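Ferritin like protein (Caulobacter vibrioides, PDB 3HL1) is of unknown function but belongs to the ferritin-like family and probably binds metal within its helical bundle. Local coordinates at residues 64-67 against 71-74; 54-59 against 199-204; 277-282 against 288-293; 153-158 against 193-198. All coordinates share one frame; numbering follows the deposited sequence. Where two conformers were deposited one is given.

How the contacts relate
Contacts 1, 2 and 4 lie close together in the ferritin-like helical part of the chain, each pair of centres about 14 Å apart. Contacts 1 and 2 share helix 42-67, contacts 2 and 4 share helix 188-207, and Ile64, Val199 and the selenomethionine Met155 pack against one another where the three meet. Along the chain, contacts 1 and 4 fall in series inside the long loop that contact 2 closes. Contact 3 comes last, in the C-terminal helices, with its centre about 27 Å from that of contact 4. Of the other three contacts it touches contact 1 alone, where Leu74 packs on Leu277 and Leu280 and its N probably hydrogen-bonds Asn281 OD1, so the loop at 71-74 helps join the two parts.

Contact 1 (64-67 against 71-74); sequences IANA and SPTL
Asn66, in the last turn of helix 42-67, and Ser71, in the loop that follows, bring their CA atoms to 5.2 Å as the chain comes back past the end of its own helix. Their side chains close the gap: Ser71 OG donates to Asn66 OD1 at 2.7 Å, lying in the carbonyl plane and on a lone pair, with a C=O...donor angle of 142°. The serine hydroxyl sits beside its own backbone N, anti to the carbonyl carbon (chi1 -63°), and this turns it to the helix although the bond from CA to CB points away from it. The other arm of the amide is used as well. Asn66 ND2 donates to Ser62 O one turn back and to Phe284 O, so both ends of this buried group are engaged and its flip is fixed. Beside the amide, Pro72 packs its CG on Ala65 CB (4.0 Å), the apolar contact, while its CD passes 3.9 Å from Asn66 ND2. Lys167 flanks both Asn66 and Ser71, while Phe15 of helix 8-35 packs on Ala65. This is a helix C-terminal end tied by a side chain to its exit loop, at one end of the ferritin-like bundle.

Contact 2 (54-59 against 199-204); sequences EMLHAQ and VDIIVD
Leu56 and His57 of helix 42-67 meet Ile201 and Ile202 of helix 188-207, the two segments running nearly antiparallel at 155° with their axes 10.0 Å apart. Glu54 comes first; its carboxylate lies short of the opposite helix and is held elsewhere, OE1 by Thr25 OG1 and OE2 by a bound molecule of unknown identity. Leu56 adds a light touch, CD2 to Ile201 CG2 at 4.5 Å. His57 carries the contact. Its ring lies against Ile202, whose CG2 stands 3.7 Å above one face, displaced toward the rim, in a CH-pi contact 3.9 Å from the ring centroid and 19° off the normal. That branch is anti to the backbone N of Ile202, while CG1 of the same residue, beside N, runs along the ring near CG and CD2. Farther round the ring, CE1 of His57 comes 3.5 Å from Ile202 O, a carbonyl that hydrogen-bonds the unknown molecule. Both ring nitrogens have partners: NE2 meets Gln205 OE1, and ND1 meets Glu22 OE1 of helix 8-35, with a weak bond to the same ligand. The imidazole's rotation is thereby fixed. The bound molecule marks a pocket here, and the Glu-X-X-His spacing of Glu54 and His57, with Glu22 nearby, is consistent with a ferritin-like di-iron site inside the bundle.

Contact 3 (277-282 against 288-293); sequences LDILNG and GAPPAF
A helical hairpin at the C-terminal end of the chain is closed here: Ile279 and Leu280, near the end of helix 261-283, pack against Pro290, Ala292 and Phe293, where the chain enters helix 292-309. The short connection is braced at its start by Ser285 OG, which hydrogen-bonds Asn281 O and Gly282 O, and at its end by a turn in which Phe293 N reaches Pro290 O at 3.1 Å. The side chains meet through apolar contacts alone, and Ile279 sits at their middle, its CB directed at the incoming chain. The two branches of this isoleucine divide the work. CG2, anti to the backbone N, touches two groups, Pro290 CG at 3.8 Å and Phe293 CD1 at 3.7 Å, so that a pyrrolidine and a phenyl ring share one methyl. CD1, at the end of the other branch, goes instead to Ala292, lying 3.9 Å from Ala292 CB and 3.7 Å from Ala292 O. Phe293 also leans on Phe276 and Met283 of the first helix, and Leu280 touches Leu74 in the loop after helix 42-67, which joins the hairpin to the rest of the protein. With CG anti to its backbone N (chi1 -176°), Phe293 swings its ring back across the gap, and Leu280 CD2 meets ring atom CE1 obliquely at 3.8 Å.

Contact 4 (153-158 against 193-198); sequences VGMEQL and LQALTL
Met155, a selenomethionine on helix 144-157, reaches across to Ala195 and Leu196 of helix 188-207 and accounts for most of the buried surface. Its CB is aimed at the facing helix, and the chain runs out extended through chi2 (169°) before bending at the selenium (chi3 63°), which lays the terminal methyl against the other backbone. There CE presses on Ala195 CB at 3.4 Å, closer than carbon atoms usually stand. The same methyl lies 3.8 Å from Ala195 C and 4.0 Å from Leu196 N, so it touches the main chain as well as a side chain. Ala195 turns its CB toward the helix that carries Met155. This is helix-to-helix packing in the ferritin-like bundle, with a long side chain bridging a pair whose nearest CA atoms, those of Met155 and Leu196, are 8.4 Å apart. Ile64 of helix 42-67 and Phe192 and Val199 of helix 188-207 also touch Met155, making this a junction of three helices. Leu196 contributes more loosely: its CD2 comes 4.4 Å from Met155 CE, beside the main methyl-alanine contact. One turn of helix 188-207 carries a polar detail of its own, for Leu193 O accepts from both Thr197 N and Thr197 OG1, the latter at 3.2 Å, and the two donors approach from opposite faces of the carbonyl plane.

Contact 1 (64-67 against 71-74)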
# COMPACT_ATOMS: atom_id res chain seq x y z
N ILE A 64 -14.46 -2.59 -2.60
CA ILE A 64 -15.00 -3.67 -1.77
C ILE A 64 -15.71 -3.07 -0.54
O ILE A 64 -16.83 -3.43 -0.21
CB ILE A 64 -13.89 -4.64 -1.29
CG1 ILE A 64 -13.22 -5.36 -2.48
CG2 ILE A 64 -14.49 -5.69 -0.29
CD1 ILE A 64 -11.94 -6.07 -2.08
N ALA A 65 -15.02 -2.19 0.18
CA ALA A 65 -15.56 -1.57 1.39
C ALA A 65 -16.87 -0.85 1.05
O ALA A 65 -17.85 -0.96 1.78
CB ALA A 65 -14.54 -0.60 2.02
N ASN A 66 -16.86 -0.06 -0.01
CA ASN A 66 -18.05 0.67 -0.40
C ASN A 66 -19.24 -0.23 -0.75
O ASN A 66 -20.41 0.13 -0.44
CB ASN A 66 -17.79 1.70 -1.52
CG ASN A 66 -17.34 3.01 -0.99
OD1 ASN A 66 -18.08 3.70 -0.27
ND2 ASN A 66 -16.09 3.35 -1.27
N ALA A 67 -18.99 -1.34 -1.40
CA ALA A 67 -20.03 -2.33 -1.68
C ALA A 67 -20.70 -2.82 -0.38
O ALA A 67 -21.91 -3.06 -0.39
CB ALA A 67 -19.49 -3.51 -2.42
N SER A 71 -17.31 3.82 3.28
CA SER A 71 -16.36 4.63 2.51
C SER A 71 -15.11 4.85 3.36
O SER A 71 -15.17 5.46 4.41
CB SER A 71 -16.97 5.99 2.14
OG SER A 71 -18.08 5.88 1.30
N PRO A 72 -13.96 4.30 2.94
CA PRO A 72 -12.75 4.56 3.74
C PRO A 72 -12.25 6.02 3.65
O PRO A 72 -12.53 6.76 2.69
CB PRO A 72 -11.69 3.65 3.12
CG PRO A 72 -12.40 2.77 2.15
CD PRO A 72 -13.68 3.44 1.78
N THR A 73 -11.47 6.39 4.63
CA THR A 73 -10.88 7.73 4.64
C THR A 73 -9.39 7.58 4.78
O THR A 73 -8.89 6.69 5.44
CB THR A 73 -11.40 8.54 5.83
OG1 THR A 73 -11.18 7.75 7.00
CG2 THR A 73 -12.80 8.71 5.74
N LEU A 74 -8.64 8.43 4.12
CA LEU A 74 -7.21 8.34 4.15
C LEU A 74 -6.59 9.51 4.86
O LEU A 74 -7.00 10.65 4.67
CB LEU A 74 -6.66 8.34 2.74
CG LEU A 74 -7.01 7.15 1.84
CD1 LEU A 74 -6.36 7.51 0.46
CD2 LEU A 74 -6.57 5.84 2.34

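Contact 2 (54-59 against 199-204)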
# COMPACT_ATOMS: atom_id res chain seq x y z
N GLU A 54 0.10 -0.93 -6.12
CA GLU A 54 -0.38 -0.57 -4.77
C GLU A 54 -1.54 0.40 -4.84
O GLU A 54 -2.48 0.27 -4.08
CB GLU A 54 0.74 0.02 -3.90
CG GLU A 54 1.82 -0.96 -3.54
CD GLU A 54 1.27 -2.12 -2.69
OE1 GLU A 54 0.91 -1.93 -1.53
OE2 GLU A 54 1.18 -3.23 -3.20
N MSE A 55 -1.45 1.38 -5.74
CA MSE A 55 -2.52 2.37 -5.93
C MSE A 55 -3.81 1.70 -6.37
O MSE A 55 -4.88 1.99 -5.83
CB MSE A 55 -2.08 3.41 -6.97
CG MSE A 55 -0.96 4.31 -6.46
SE MSE A 55 -0.12 5.29 -7.93
CE MSE A 55 1.26 6.07 -6.97
N LEU A 56 -3.69 0.79 -7.32
CA LEU A 56 -4.80 -0.06 -7.71
C LEU A 56 -5.37 -0.83 -6.51
O LEU A 56 -6.60 -0.87 -6.36
CB LEU A 56 -4.40 -1.04 -8.84
CG LEU A 56 -5.45 -2.10 -9.15
CD1 LEU A 56 -6.65 -1.40 -9.79
CD2 LEU A 56 -4.96 -3.29 -9.98
N HIS A 57 -4.51 -1.39 -5.65
CA HIS A 57 -4.99 -2.11 -4.48
C HIS A 57 -5.84 -1.21 -3.62
O HIS A 57 -6.89 -1.65 -3.13
CB HIS A 57 -3.88 -2.75 -3.64
CG HIS A 57 -3.07 -3.76 -4.37
ND1 HIS A 57 -1.91 -4.30 -3.84
CD2 HIS A 57 -3.19 -4.27 -5.61
CE1 HIS A 57 -1.38 -5.11 -4.73
NE2 HIS A 57 -2.13 -5.11 -5.81
N ALA A 58 -5.38 0.02 -3.39
CA ALA A 58 -6.13 0.99 -2.60
C ALA A 58 -7.54 1.19 -3.17
O ALA A 58 -8.53 1.15 -2.43
CB ALA A 58 -5.36 2.35 -2.46
N GLN A 59 -7.62 1.43 -4.48
CA GLN A 59 -8.89 1.56 -5.17
C GLN A 59 -9.81 0.34 -5.00
O GLN A 59 -11.02 0.50 -4.78
CB GLN A 59 -8.65 1.82 -6.67
CG GLN A 59 -9.92 1.69 -7.51
CD GLN A 59 -9.71 2.02 -8.95
OE1 GLN A 59 -9.42 3.18 -9.28
NE2 GLN A 59 -9.85 1.02 -9.83
N VAL A 199 -10.26 -9.15 -4.17
CA VAL A 199 -9.26 -9.57 -3.16
C VAL A 199 -8.16 -10.45 -3.78
O VAL A 199 -6.97 -10.27 -3.48
CB VAL A 199 -9.88 -10.27 -1.95
CG1 VAL A 199 -8.78 -10.80 -0.98
CG2 VAL A 199 -10.82 -9.33 -1.22
N ASP A 200 -8.56 -11.39 -4.64
CA ASP A 200 -7.61 -12.30 -5.33
C ASP A 200 -6.60 -11.58 -6.19
O ASP A 200 -5.45 -11.88 -6.13
CB ASP A 200 -8.34 -13.37 -6.15
CG ASP A 200 -8.88 -14.50 -5.28
OD1 ASP A 200 -8.41 -14.65 -4.11
OD2 ASP A 200 -9.77 -15.23 -5.74
N ILE A 201 -7.05 -10.58 -6.95
CA ILE A 201 -6.15 -9.72 -7.69
C ILE A 201 -5.14 -9.02 -6.79
O ILE A 201 -4.00 -8.94 -7.16
CB ILE A 201 -6.92 -8.62 -8.48
CG1 ILE A 201 -7.76 -9.24 -9.60
CG2 ILE A 201 -5.92 -7.59 -9.06
CD1 ILE A 201 -8.89 -8.35 -10.07
N ILE A 202 -5.57 -8.48 -5.63
CA ILE A 202 -4.70 -7.81 -4.70
C ILE A 202 -3.61 -8.74 -4.15
O ILE A 202 -2.42 -8.39 -4.14
CB ILE A 202 -5.49 -7.22 -3.48
CG1 ILE A 202 -6.43 -6.08 -3.92
CG2 ILE A 202 -4.51 -6.67 -2.44
CD1 ILE A 202 -7.44 -5.63 -2.85
N VAL A 203 -4.02 -9.90 -3.66
CA VAL A 203 -3.11 -10.86 -3.05
C VAL A 203 -2.17 -11.50 -4.09
O VAL A 203 -0.97 -11.64 -3.82
CB VAL A 203 -3.86 -11.94 -2.30
CG1 VAL A 203 -2.88 -12.99 -1.75
CG2 VAL A 203 -4.66 -11.28 -1.14
N ASP A 204 -2.71 -11.87 -5.26
CA ASP A 204 -1.91 -12.43 -6.36
C ASP A 204 -0.79 -11.48 -6.76
O ASP A 204 0.29 -11.93 -7.08
CB ASP A 204 -2.73 -12.68 -7.63
CG ASP A 204 -3.73 -13.82 -7.51
OD1 ASP A 204 -3.76 -14.52 -6.49
OD2 ASP A 204 -4.52 -13.99 -8.44

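Contact 3 (277-282 against 288-293)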
# COMPACT_ATOMS: atom_id res chain seq x y z
N LEU A 277 -4.62 13.37 -0.94
CA LEU A 277 -5.49 12.59 -0.04
C LEU A 277 -6.91 13.20 0.06
O LEU A 277 -7.86 12.44 0.06
CB LEU A 277 -4.82 12.41 1.35
CG LEU A 277 -3.48 11.61 1.46
CD1 LEU A 277 -3.14 11.33 2.91
CD2 LEU A 277 -3.46 10.34 0.60
N ASP A 278 -7.05 14.52 0.16
CA ASP A 278 -8.39 15.16 0.09
C ASP A 278 -9.14 14.75 -1.19
O ASP A 278 -10.32 14.46 -1.11
CB ASP A 278 -8.39 16.69 0.15
CG ASP A 278 -7.95 17.24 1.49
OD1 ASP A 278 -8.00 16.56 2.55
OD2 ASP A 278 -7.48 18.39 1.48
N ILE A 279 -8.45 14.77 -2.35
CA ILE A 279 -9.05 14.39 -3.64
C ILE A 279 -9.53 12.93 -3.49
O ILE A 279 -10.68 12.60 -3.80
CB ILE A 279 -8.08 14.58 -4.85
CG1 ILE A 279 -7.97 16.10 -5.18
CG2 ILE A 279 -8.54 13.83 -6.11
CD1 ILE A 279 -6.79 16.44 -6.03
N LEU A 280 -8.64 12.05 -3.03
CA LEU A 280 -9.01 10.64 -2.89
C LEU A 280 -10.14 10.40 -1.93
O LEU A 280 -10.96 9.52 -2.22
CB LEU A 280 -7.81 9.72 -2.58
CG LEU A 280 -6.69 9.55 -3.61
CD1 LEU A 280 -5.50 8.85 -2.91
CD2 LEU A 280 -7.18 8.74 -4.82
N ASN A 281 -10.19 11.12 -0.80
CA ASN A 281 -11.28 10.98 0.15
C ASN A 281 -12.63 11.24 -0.49
O ASN A 281 -13.58 10.54 -0.21
CB ASN A 281 -11.04 11.81 1.40
CG ASN A 281 -10.01 11.17 2.30
OD1 ASN A 281 -9.84 9.96 2.24
ND2 ASN A 281 -9.26 11.97 3.06
N GLY A 282 -12.69 12.24 -1.35
CA GLY A 282 -13.93 12.58 -2.04
C GLY A 282 -14.34 11.44 -2.95
O GLY A 282 -15.51 10.99 -2.94
N GLY A 288 -17.19 12.40 -7.88
CA GLY A 288 -16.49 12.25 -9.15
C GLY A 288 -15.01 12.61 -9.03
O GLY A 288 -14.60 13.40 -8.14
N ALA A 289 -14.22 12.00 -9.90
CA ALA A 289 -12.84 12.35 -10.07
C ALA A 289 -12.76 13.82 -10.59
O ALA A 289 -13.29 14.13 -11.64
CB ALA A 289 -12.23 11.41 -11.07
N PRO A 290 -12.11 14.72 -9.86
CA PRO A 290 -12.04 16.09 -10.42
C PRO A 290 -11.02 16.16 -11.54
O PRO A 290 -10.21 15.28 -11.65
CB PRO A 290 -11.54 16.92 -9.23
CG PRO A 290 -10.67 15.91 -8.46
CD PRO A 290 -11.42 14.59 -8.57
N PRO A 291 -11.04 17.23 -12.36
CA PRO A 291 -9.93 17.44 -13.30
C PRO A 291 -8.55 17.51 -12.57
O PRO A 291 -7.55 17.08 -13.13
CB PRO A 291 -10.29 18.77 -13.96
CG PRO A 291 -11.77 18.96 -13.72
CD PRO A 291 -12.03 18.31 -12.39
N ALA A 292 -8.54 18.00 -11.32
CA ALA A 292 -7.36 18.00 -10.41
C ALA A 292 -6.69 16.64 -10.13
O ALA A 292 -5.62 16.63 -9.52
CB ALA A 292 -7.72 18.66 -9.04
N PHE A 293 -7.30 15.52 -10.55
CA PHE A 293 -6.81 14.16 -10.22
C PHE A 293 -5.54 13.69 -10.98
O PHE A 293 -4.51 13.41 -10.34
CB PHE A 293 -7.94 13.14 -10.35
CG PHE A 293 -7.55 11.76 -9.95
CD1 PHE A 293 -7.19 11.49 -8.65
CD2 PHE A 293 -7.56 10.73 -10.88
CE1 PHE A 293 -6.81 10.21 -8.27
CE2 PHE A 293 -7.19 9.44 -10.49
CZ PHE A 293 -6.82 9.20 -9.18

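Contact 4 (153-158 against 193-198)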
# COMPACT_ATOMS: atom_id res chain seq x y z
N VAL A 153 -13.25 -13.93 5.34
CA VAL A 153 -14.19 -14.55 6.30
C VAL A 153 -15.27 -13.58 6.73
O VAL A 153 -16.47 -13.92 6.67
CB VAL A 153 -13.44 -15.18 7.52
CG1 VAL A 153 -14.42 -15.69 8.61
CG2 VAL A 153 -12.56 -16.31 7.04
N GLY A 154 -14.89 -12.36 7.14
CA GLY A 154 -15.88 -11.35 7.47
C GLY A 154 -16.78 -11.02 6.30
O GLY A 154 -18.00 -10.89 6.47
N MSE A 155 -16.18 -10.86 5.13
CA MSE A 155 -16.87 -10.54 3.89
C MSE A 155 -17.93 -11.59 3.54
O MSE A 155 -19.04 -11.27 3.13
CB MSE A 155 -15.85 -10.43 2.74
CG MSE A 155 -15.10 -9.13 2.73
SE MSE A 155 -13.59 -9.21 1.46
CE MSE A 155 -14.56 -9.45 -0.21
N GLU A 156 -17.58 -12.85 3.73
CA GLU A 156 -18.53 -13.91 3.47
C GLU A 156 -19.69 -13.90 4.43
O GLU A 156 -20.85 -14.04 4.03
CB GLU A 156 -17.85 -15.26 3.56
CG GLU A 156 -18.60 -16.34 2.82
CD GLU A 156 -18.97 -17.46 3.67
OE1 GLU A 156 -19.76 -17.21 4.61
OE2 GLU A 156 -18.50 -18.59 3.38
N GLN A 157 -19.40 -13.78 5.71
CA GLN A 157 -20.44 -13.80 6.72
C GLN A 157 -21.38 -12.65 6.59
O GLN A 157 -22.58 -12.81 6.86
CB GLN A 157 -19.84 -13.74 8.12
CG GLN A 157 -19.03 -15.00 8.49
CD GLN A 157 -18.44 -14.95 9.89
OE1 GLN A 157 -18.83 -14.12 10.71
NE2 GLN A 157 -17.52 -15.85 10.18
N LEU A 158 -20.85 -11.50 6.17
CA LEU A 158 -21.63 -10.29 6.06
C LEU A 158 -22.04 -9.90 4.63
O LEU A 158 -22.40 -8.75 4.37
CB LEU A 158 -20.86 -9.14 6.75
CG LEU A 158 -20.68 -9.32 8.28
CD1 LEU A 158 -19.54 -8.53 8.83
CD2 LEU A 158 -21.95 -9.05 9.09
N LEU A 193 -19.20 -12.45 -4.51
CA LEU A 193 -18.30 -13.19 -5.41
C LEU A 193 -17.39 -12.25 -6.26
O LEU A 193 -16.20 -12.55 -6.45
CB LEU A 193 -19.10 -14.17 -6.28
CG LEU A 193 -19.78 -15.31 -5.50
CD1 LEU A 193 -20.70 -16.18 -6.34
CD2 LEU A 193 -18.68 -16.12 -4.80
N GLN A 194 -17.93 -11.14 -6.74
CA GLN A 194 -17.11 -10.12 -7.43
C GLN A 194 -16.05 -9.54 -6.50
O GLN A 194 -14.90 -9.34 -6.89
CB GLN A 194 -17.96 -8.98 -7.94
CG GLN A 194 -18.97 -9.38 -8.97
CD GLN A 194 -19.79 -8.24 -9.44
OE1 GLN A 194 -20.29 -7.47 -8.64
NE2 GLN A 194 -19.96 -8.12 -10.75
N ALA A 195 -16.46 -9.22 -5.27
CA ALA A 195 -15.54 -8.66 -4.24
C ALA A 195 -14.39 -9.61 -3.98
O ALA A 195 -13.25 -9.19 -3.83
CB ALA A 195 -16.32 -8.38 -2.92
N LEU A 196 -14.68 -10.91 -3.94
CA LEU A 196 -13.65 -11.93 -3.73
C LEU A 196 -12.62 -11.93 -4.86
O LEU A 196 -11.43 -12.13 -4.64
CB LEU A 196 -14.25 -13.34 -3.64
CG LEU A 196 -14.80 -13.85 -2.31
CD1 LEU A 196 -15.24 -15.34 -2.49
CD2 LEU A 196 -13.82 -13.70 -1.14
N THR A 197 -13.09 -11.70 -6.08
CA THR A 197 -12.18 -11.63 -7.20
C THR A 197 -11.23 -10.47 -7.00
O THR A 197 -10.05 -10.61 -7.24
CB THR A 197 -12.98 -11.49 -8.50
OG1 THR A 197 -13.86 -12.63 -8.60
CG2 THR A 197 -12.08 -11.35 -9.72
N LEU A 198 -11.76 -9.32 -6.58
CA LEU A 198 -10.91 -8.15 -6.32
C LEU A 198 -9.88 -8.44 -5.24
O LEU A 198 -8.71 -8.05 -5.40
CB LEU A 198 -11.73 -6.90 -5.99
CG LEU A 198 -12.83 -6.46 -6.95
CD1 LEU A 198 -13.37 -5.12 -6.53
CD2 LEU A 198 -12.35 -6.49 -8.34